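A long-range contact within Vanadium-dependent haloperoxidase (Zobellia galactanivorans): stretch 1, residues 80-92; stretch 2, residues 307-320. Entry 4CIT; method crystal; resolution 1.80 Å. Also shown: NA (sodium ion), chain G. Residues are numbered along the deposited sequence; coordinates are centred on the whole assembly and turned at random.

Stretch 1, residues 80-92: TNDNYNSLAGQLN
Stretch 2 307-320: FAKTLFAYTKASVA

Irregular segments often pack against helices by presenting side chains at the spacing of the helical turn, and residues 80-92 of this vanadium-dependent haloperoxidase illustrate the principle. The partner, residues 307-320, is continuous α-helix, its backbone held by i to i+4 hydrogen bonds such as Phe-312 N to Ala-308 O (2.9 Å). Both stretches advance in the same sense: CA atoms pair Asn-81 with Ala-308 (8.3 Å), Tyr-84 with Phe-312 (8.1 Å), Leu-87 with Thr-315 (10.0 Å) and Leu-91 with Val-319 (9.1 Å). The helical members are three or four residues apart and so share one side of the helix. No hydrogen bond crosses the contact, which buries 301 Å² in all.

The loop enters through a type I turn from Asn-81 to Tyr-84, with Asp-82 at phi/psi -70/-2° and Asn-83 at -87/-9°. Its closing bond, Tyr-84 N to Asn-81 O, is weak at 3.3 Å, but the t rotamer of Asn-81 lets its OD1 accept from Asn-83 N at 2.8 Å. A sodium ion adds a further tie, bound by Asn-81 O at 2.4 Å and Tyr-84 O at 2.3 Å. Across the contact, Asn-81 ND2 lies 3.8 Å from Ala-308 CB.

Tyr-84, extended in backbone (-129/128°), is the centrepiece, with 92 Å² covered. In its m rotamer (chi2 -79°) the ring reaches the helix: CE2 lies 3.6 Å from Ala-308 CB, CE1 3.8 Å from Phe-312 CB, and OH 3.5 Å from Lys-309 CA. Ala-308 CB points toward the loop, and the backbone O of Ala-308 sits over one face of the tyrosine ring. Phe-312, rotamer t, forms an oblique aromatic pair with Tyr-84, centroids 5.5 Å apart and planes at 50°. Lys-309 leads its side-chain end away.

Asn-85 and Ser-86 continue extended and out of reach; Ser-86 OG accepts from Ala-88 N at 3.0 Å. Leu-87 (-83/-8°, chi m,t) turns back toward the helix, placing CD1 3.9 Å from Thr-315 CG2. Thr-315, rotamer m, satisfies its hydroxyl within the helix, OG1 donating to Leu-311 O at 2.7 Å, while its methyl meets the leucine.

The chain then bends through Gly-89, whose positive phi (86/-12°) suits glycine. Leu-87 O accepts from Gln-90 N at 2.8 Å and Leu-91 N at 3.1 Å, and the bend returns Leu-91 (-94/146°, chi m,t) to the helix. There its CD2 lies 4.2 Å from CG1 of Val-319, rotamer t.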

ATOM      1  N   THR A  80      -1.923  -6.283  25.427  1.00 14.31           N
ATOM      2  CA  THR A  80      -2.416  -5.532  26.530  1.00 16.09           C
ATOM      3  C   THR A  80      -3.885  -5.202  26.451  1.00 17.76           C
ATOM      4  O   THR A  80      -4.365  -4.509  27.284  1.00 19.40           O
ATOM      5  CB  THR A  80      -1.640  -4.225  26.692  1.00 16.63           C
ATOM      6  OG1 THR A  80      -1.697  -3.372  25.528  1.00 14.44           O
ATOM      7  CG2 THR A  80      -0.188  -4.540  27.016  1.00 17.07           C
ATOM      8  N   ASN A  81      -4.571  -5.677  25.428  1.00 14.21           N
ATOM      9  CA  ASN A  81      -6.023  -5.374  25.239  1.00 15.68           C
ATOM     10  C   ASN A  81      -6.678  -6.696  24.914  1.00 17.33           C
ATOM     11  O   ASN A  81      -6.315  -7.389  23.952  1.00 14.53           O
ATOM     12  CB  ASN A  81      -6.176  -4.371  24.118  1.00 14.54           C
ATOM     13  CG  ASN A  81      -7.617  -3.924  23.898  1.00 14.84           C
ATOM     14  OD1 ASN A  81      -8.519  -4.702  23.997  1.00 17.00           O
ATOM     15  ND2 ASN A  81      -7.778  -2.701  23.485  1.00 14.52           N
ATOM     16  N   ASP A  82      -7.556  -7.144  25.825  1.00 18.09           N
ATOM     17  CA  ASP A  82      -8.217  -8.414  25.651  1.00 19.30           C
ATOM     18  C   ASP A  82      -9.241  -8.447  24.521  1.00 18.67           C
ATOM     19  O   ASP A  82      -9.790  -9.528  24.293  1.00 19.97           O
ATOM     20  CB  ASP A  82      -9.026  -8.788  26.951  1.00 21.59           C
ATOM     21  CG  ASP A  82      -8.140  -9.038  28.100  0.50 22.32           C
ATOM     22  OD1 ASP A  82      -6.966  -9.411  27.867  0.50 23.83           O
ATOM     23  OD2 ASP A  82      -8.636  -8.888  29.220  0.50 27.49           O
ATOM     24  N   ASN A  83      -9.497  -7.349  23.816  1.00 16.79           N
ATOM     25  CA  ASN A  83     -10.337  -7.431  22.658  1.00 16.38           C
ATOM     26  C   ASN A  83      -9.610  -7.792  21.314  1.00 14.60           C
ATOM     27  O   ASN A  83     -10.281  -7.946  20.295  1.00 13.47           O
ATOM     28  CB  ASN A  83     -11.066  -6.116  22.440  1.00 18.13           C
ATOM     29  CG  ASN A  83     -11.885  -5.671  23.670  1.00 24.06           C
ATOM     30  OD1 ASN A  83     -11.560  -4.709  24.351  1.00 34.00           O
ATOM     31  ND2 ASN A  83     -12.850  -6.386  23.965  1.00 24.38           N
ATOM     32  N   TYR A  84      -8.266  -7.824  21.285  1.00 11.17           N
ATOM     33  CA  TYR A  84      -7.488  -7.982  20.053  1.00 10.68           C
ATOM     34  C   TYR A  84      -6.516  -9.080  20.225  1.00 11.33           C
ATOM     35  O   TYR A  84      -5.822  -9.104  21.236  1.00 12.18           O
ATOM     36  CB  TYR A  84      -6.750  -6.675  19.703  1.00 10.72           C
ATOM     37  CG  TYR A  84      -7.675  -5.618  19.326  1.00 11.14           C
ATOM     38  CD1 TYR A  84      -8.235  -5.584  18.035  1.00 11.78           C
ATOM     39  CD2 TYR A  84      -8.087  -4.669  20.246  1.00 11.50           C
ATOM     40  CE1 TYR A  84      -9.233  -4.643  17.716  1.00 11.46           C
ATOM     41  CE2 TYR A  84      -9.034  -3.678  19.923  1.00 13.88           C
ATOM     42  CZ  TYR A  84      -9.553  -3.644  18.637  1.00 12.91           C
ATOM     43  OH  TYR A  84     -10.493  -2.672  18.380  1.00 13.77           O
ATOM     44  N   ASN A  85      -6.495 -10.035  19.306  1.00 10.26           N
ATOM     45  CA  ASN A  85      -5.575 -11.163  19.365  1.00 11.56           C
ATOM     46  C   ASN A  85      -4.260 -10.892  18.726  1.00 10.01           C
ATOM     47  O   ASN A  85      -4.199 -10.176  17.719  1.00 10.57           O
ATOM     48  CB  ASN A  85      -6.121 -12.406  18.684  1.00 13.49           C
ATOM     49  CG  ASN A  85      -7.353 -12.961  19.352  1.00 19.99           C
ATOM     50  OD1 ASN A  85      -7.661 -12.730  20.539  1.00 17.97           O
ATOM     51  ND2 ASN A  85      -8.078 -13.696  18.584  1.00 26.80           N
ATOM     52  N   SER A  86      -3.187 -11.513  19.224  1.00 10.19           N
ATOM     53  CA  SER A  86      -1.885 -11.348  18.639  1.00 10.30           C
ATOM     54  C   SER A  86      -1.795 -11.968  17.245  1.00 10.80           C
ATOM     55  O   SER A  86      -2.477 -12.973  16.980  1.00 10.90           O
ATOM     56  CB  SER A  86      -0.876 -12.021  19.549  1.00 11.83           C
ATOM     57  OG  SER A  86       0.413 -12.040  18.983  1.00 12.78           O
ATOM     58  N   LEU A  87      -1.000 -11.352  16.376  1.00  9.88           N
ATOM     59  CA  LEU A  87      -0.714 -11.852  15.032  1.00 11.22           C
ATOM     60  C   LEU A  87       0.393 -12.890  15.075  1.00 10.85           C
ATOM     61  O   LEU A  87       0.767 -13.496  14.053  1.00 12.31           O
ATOM     62  CB  LEU A  87      -0.370 -10.680  14.080  1.00 10.53           C
ATOM     63  CG  LEU A  87      -1.611  -9.917  13.680  1.00 11.71           C
ATOM     64  CD1 LEU A  87      -1.178  -8.668  12.971  1.00 12.75           C
ATOM     65  CD2 LEU A  87      -2.562 -10.781  12.838  1.00 12.75           C
ATOM     66  N   ALA A  88       1.025 -13.055  16.240  1.00 11.51           N
ATOM     67  CA  ALA A  88       2.081 -14.069  16.322  1.00 11.10           C
ATOM     68  C   ALA A  88       1.412 -15.440  16.066  1.00 11.89           C
ATOM     69  O   ALA A  88       0.276 -15.716  16.511  1.00 11.21           O
ATOM     70  CB  ALA A  88       2.736 -14.099  17.729  1.00 11.65           C
ATOM     71  N   GLY A  89       2.039 -16.268  15.268  1.00 11.47           N
ATOM     72  CA  GLY A  89       1.484 -17.477  14.899  1.00 12.79           C
ATOM     73  C   GLY A  89       0.556 -17.376  13.688  1.00 13.67           C
ATOM     74  O   GLY A  89       0.090 -18.417  13.158  1.00 13.73           O
ATOM     75  N   GLN A  90       0.211 -16.152  13.311  1.00 12.16           N
ATOM     76  CA  GLN A  90      -0.715 -15.906  12.183  1.00 11.02           C
ATOM     77  C   GLN A  90       0.018 -15.342  10.940  1.00 13.59           C
ATOM     78  O   GLN A  90      -0.365 -15.668   9.793  1.00 13.91           O
ATOM     79  CB  GLN A  90      -1.827 -14.962  12.605  1.00 11.86           C
ATOM     80  CG  GLN A  90      -2.618 -15.357  13.856  1.00 12.69           C
ATOM     81  CD  GLN A  90      -3.940 -14.607  13.952  1.00 13.69           C
ATOM     82  OE1 GLN A  90      -4.246 -13.787  14.880  1.00 16.55           O
ATOM     83  NE2 GLN A  90      -4.762 -14.903  13.021  1.00 12.06           N
ATOM     84  N   LEU A  91       1.006 -14.521  11.136  1.00 10.94           N
ATOM     85  CA  LEU A  91       1.828 -14.015  10.047  1.00 10.34           C
ATOM     86  C   LEU A  91       3.050 -14.901   9.903  1.00 11.27           C
ATOM     87  O   LEU A  91       3.624 -15.352  10.945  1.00 11.40           O
ATOM     88  CB  LEU A  91       2.259 -12.558  10.278  1.00 11.40           C
ATOM     89  CG  LEU A  91       1.212 -11.506  10.520  1.00 11.48           C
ATOM     90  CD1 LEU A  91       1.697 -10.084  10.601  1.00 12.37           C
ATOM     91  CD2 LEU A  91       0.193 -11.618   9.447  1.00 10.87           C
ATOM     92  N   ASN A  92       3.549 -15.101   8.665  1.00 10.53           N
ATOM     93  CA  ASN A  92       4.677 -16.014   8.460  1.00 10.22           C
ATOM     94  C   ASN A  92       5.942 -15.685   9.226  1.00  9.46           C
ATOM     95  O   ASN A  92       6.477 -14.629   9.051  1.00 10.10           O
ATOM     96  CB  ASN A  92       4.980 -16.048   6.929  1.00 11.39           C
ATOM     97  CG  ASN A  92       3.778 -16.671   6.111  1.00 11.80           C
ATOM     98  OD1 ASN A  92       3.079 -17.594   6.606  1.00 14.34           O
ATOM     99  ND2 ASN A  92       3.607 -16.236   4.888  1.00 12.98           N
ATOM    100  N   PHE A 307      -7.696   4.414  19.556  1.00 10.95           N
ATOM    101  CA  PHE A 307      -6.337   4.044  19.186  1.00 10.53           C
ATOM    102  C   PHE A 307      -6.268   2.612  18.708  1.00 10.89           C
ATOM    103  O   PHE A 307      -5.635   2.297  17.670  1.00 10.25           O
ATOM    104  CB  PHE A 307      -5.403   4.242  20.371  1.00 11.50           C
ATOM    105  CG  PHE A 307      -3.955   4.073  19.997  1.00 11.80           C
ATOM    106  CD1 PHE A 307      -3.308   2.803  20.077  1.00 12.62           C
ATOM    107  CD2 PHE A 307      -3.186   5.163  19.581  1.00 12.07           C
ATOM    108  CE1 PHE A 307      -1.979   2.661  19.785  1.00 11.64           C
ATOM    109  CE2 PHE A 307      -1.834   5.019  19.314  1.00 12.61           C
ATOM    110  CZ  PHE A 307      -1.249   3.768  19.316  1.00 11.35           C
ATOM    111  N   ALA A 308      -6.791   1.674  19.505  1.00 12.40           N
ATOM    112  CA  ALA A 308      -6.742   0.260  19.173  1.00 12.08           C
ATOM    113  C   ALA A 308      -7.501  -0.117  17.916  1.00 11.94           C
ATOM    114  O   ALA A 308      -6.964  -0.894  17.122  1.00 10.32           O
ATOM    115  CB  ALA A 308      -7.172  -0.630  20.332  1.00 13.01           C
ATOM    116  N   LYS A 309      -8.689   0.439  17.711  1.00  9.71           N
ATOM    117  CA  LYS A 309      -9.496   0.147  16.524  1.00 10.49           C
ATOM    118  C   LYS A 309      -8.800   0.736  15.277  1.00 10.14           C
ATOM    119  O   LYS A 309      -8.728   0.097  14.251  1.00  9.89           O
ATOM    120  CB  LYS A 309     -10.871   0.722  16.666  1.00 10.94           C
ATOM    121  CG  LYS A 309     -11.785   0.635  15.460  1.00 12.67           C
ATOM    122  CD  LYS A 309     -12.049  -0.747  15.046  1.00 16.29           C
ATOM    123  CE  LYS A 309     -13.165  -0.749  13.959  1.00 20.12           C
ATOM    124  NZ  LYS A 309     -14.512  -0.283  14.437  1.00 21.86           N
ATOM    125  N   THR A 310      -8.274   1.904  15.439  1.00 10.17           N
ATOM    126  CA  THR A 310      -7.482   2.544  14.326  1.00 11.26           C
ATOM    127  C   THR A 310      -6.324   1.645  13.916  1.00 12.01           C
ATOM    128  O   THR A 310      -6.092   1.396  12.729  1.00 11.40           O
ATOM    129  CB  THR A 310      -6.979   3.931  14.714  1.00 13.07           C
ATOM    130  OG1 THR A 310      -8.089   4.754  14.947  1.00 12.81           O
ATOM    131  CG2 THR A 310      -6.119   4.587  13.588  1.00 13.05           C
ATOM    132  N   LEU A 311      -5.507   1.203  14.885  1.00 11.68           N
ATOM    133  CA  LEU A 311      -4.392   0.301  14.597  1.00 12.88           C
ATOM    134  C   LEU A 311      -4.723  -0.996  14.024  1.00 12.48           C
ATOM    135  O   LEU A 311      -4.098  -1.462  13.103  1.00 12.43           O
ATOM    136  CB  LEU A 311      -3.559   0.166  15.851  1.00 13.46           C
ATOM    137  CG  LEU A 311      -2.175  -0.304  15.776  1.00 16.58           C
ATOM    138  CD1 LEU A 311      -1.362   0.316  14.620  1.00 14.61           C
ATOM    139  CD2 LEU A 311      -1.558  -0.028  17.160  1.00 16.15           C
ATOM    140  N   PHE A 312      -5.787  -1.626  14.522  1.00 11.49           N
ATOM    141  CA  PHE A 312      -6.368  -2.773  13.925  1.00 10.42           C
ATOM    142  C   PHE A 312      -6.657  -2.562  12.446  1.00  9.52           C
ATOM    143  O   PHE A 312      -6.250  -3.380  11.622  1.00 10.40           O
ATOM    144  CB  PHE A 312      -7.628  -3.070  14.695  1.00 11.66           C
ATOM    145  CG  PHE A 312      -8.571  -4.022  14.061  1.00 11.37           C
ATOM    146  CD1 PHE A 312      -8.375  -5.355  14.114  1.00 13.49           C
ATOM    147  CD2 PHE A 312      -9.758  -3.551  13.530  1.00 13.08           C
ATOM    148  CE1 PHE A 312      -9.309  -6.237  13.546  1.00 14.00           C
ATOM    149  CE2 PHE A 312     -10.711  -4.411  13.041  1.00 14.09           C
ATOM    150  CZ  PHE A 312     -10.478  -5.746  12.992  1.00 14.01           C
ATOM    151  N   ALA A 313      -7.319  -1.514  12.119  1.00  9.56           N
ATOM    152  CA  ALA A 313      -7.664  -1.288  10.776  1.00  9.69           C
ATOM    153  C   ALA A 313      -6.421  -1.064   9.851  1.00 10.38           C
ATOM    154  O   ALA A 313      -6.293  -1.642   8.715  1.00  9.63           O
ATOM    155  CB  ALA A 313      -8.603  -0.135  10.657  1.00 11.14           C
ATOM    156  N   TYR A 314      -5.497  -0.214  10.339  1.00  9.52           N
ATOM    157  CA  TYR A 314      -4.307   0.056   9.556  1.00  9.99           C
ATOM    158  C   TYR A 314      -3.442  -1.191   9.369  1.00  9.33           C
ATOM    159  O   TYR A 314      -2.813  -1.395   8.332  1.00  9.93           O
ATOM    160  CB  TYR A 314      -3.431   1.157  10.160  1.00 10.30           C
ATOM    161  CG  TYR A 314      -4.036   2.484  10.312  1.00 10.07           C
ATOM    162  CD1 TYR A 314      -5.248   2.800   9.785  1.00 11.13           C
ATOM    163  CD2 TYR A 314      -3.341   3.484  10.941  1.00 11.03           C
ATOM    164  CE1 TYR A 314      -5.769   4.097   9.915  1.00 11.36           C
ATOM    165  CE2 TYR A 314      -3.824   4.790  11.052  1.00 10.41           C
ATOM    166  CZ  TYR A 314      -5.084   5.064  10.560  1.00 11.91           C
ATOM    167  OH  TYR A 314      -5.662   6.314  10.755  1.00 11.79           O
ATOM    168  N   THR A 315      -3.389  -2.051  10.384  1.00  8.41           N
ATOM    169  CA  THR A 315      -2.620  -3.245  10.302  1.00  8.56           C
ATOM    170  C   THR A 315      -3.176  -4.248   9.387  1.00  9.66           C
ATOM    171  O   THR A 315      -2.449  -4.787   8.509  1.00  8.89           O
ATOM    172  CB  THR A 315      -2.406  -3.813  11.722  1.00  8.83           C
ATOM    173  OG1 THR A 315      -1.783  -2.776  12.516  1.00 10.34           O
ATOM    174  CG2 THR A 315      -1.445  -4.974  11.650  1.00  9.91           C
ATOM    175  N   LYS A 316      -4.485  -4.480   9.474  1.00  9.72           N
ATOM    176  CA  LYS A 316      -5.090  -5.443   8.568  1.00 10.10           C
ATOM    177  C   LYS A 316      -4.947  -4.927   7.082  1.00  9.39           C
ATOM    178  O   LYS A 316      -4.618  -5.740   6.197  1.00  8.84           O
ATOM    179  CB  LYS A 316      -6.529  -5.726   8.974  1.00 11.01           C
ATOM    180  CG  LYS A 316      -7.076  -6.996   8.379  1.00 12.86           C
ATOM    181  CD  LYS A 316      -8.532  -7.294   8.748  1.00 14.52           C
ATOM    182  CE  LYS A 316      -8.833  -7.449  10.194  1.00 15.33           C
ATOM    183  NZ  LYS A 316     -10.165  -8.125  10.450  1.00 16.04           N
ATOM    184  N   ALA A 317      -5.131  -3.660   6.869  1.00 10.42           N
ATOM    185  CA  ALA A 317      -5.028  -3.042   5.507  1.00 11.53           C
ATOM    186  C   ALA A 317      -3.615  -3.087   4.944  1.00 11.45           C
ATOM    187  O   ALA A 317      -3.386  -3.512   3.768  1.00  9.41           O
ATOM    188  CB  ALA A 317      -5.593  -1.651   5.446  1.00 12.61           C
ATOM    189  N   SER A 318      -2.636  -2.734   5.791  1.00 10.73           N
ATOM    190  CA  SER A 318      -1.272  -2.663   5.327  1.00  9.74           C
ATOM    191  C   SER A 318      -0.714  -4.066   5.076  1.00  9.50           C
ATOM    192  O   SER A 318       0.048  -4.241   4.120  1.00  9.41           O
ATOM    193  CB  SER A 318      -0.399  -1.784   6.192  1.00 10.12           C
ATOM    194  OG  SER A 318      -0.274  -2.328   7.487  1.00 11.75           O
ATOM    195  N   VAL A 319      -0.998  -5.032   5.940  1.00  9.54           N
ATOM    196  CA  VAL A 319      -0.599  -6.400   5.670  1.00 10.79           C
ATOM    197  C   VAL A 319      -1.195  -6.974   4.374  1.00 11.36           C
ATOM    198  O   VAL A 319      -0.496  -7.513   3.516  1.00 11.77           O
ATOM    199  CB  VAL A 319      -0.901  -7.286   6.868  1.00 13.37           C
ATOM    200  CG1 VAL A 319      -0.725  -8.720   6.517  1.00 16.46           C
ATOM    201  CG2 VAL A 319       0.015  -6.871   8.039  1.00 14.13           C
ATOM    202  N   ALA A 320      -2.484  -6.744   4.164  1.00  9.19           N
ATOM    203  CA  ALA A 320      -3.097  -7.143   2.926  1.00  9.66           C
ATOM    204  C   ALA A 320      -2.428  -6.467   1.713  1.00  8.79           C
ATOM    205  O   ALA A 320      -2.219  -7.181   0.692  1.00  8.71           O
ATOM    206  CB  ALA A 320      -4.584  -6.906   2.952  1.00  9.76           C
TER
HETATM  207 NA    NA G1454      -5.122  -9.367  23.434  1.00 14.38          NA
HETATM  208  O   HOH W   1      -4.929  -9.734  25.732  1.00 26.44           O
HETATM  209  O   HOH W   2      -6.900 -10.953  23.598  1.00 24.86           O
HETATM  210  O   HOH W   3      -3.549 -11.690  22.749  1.00 32.03           O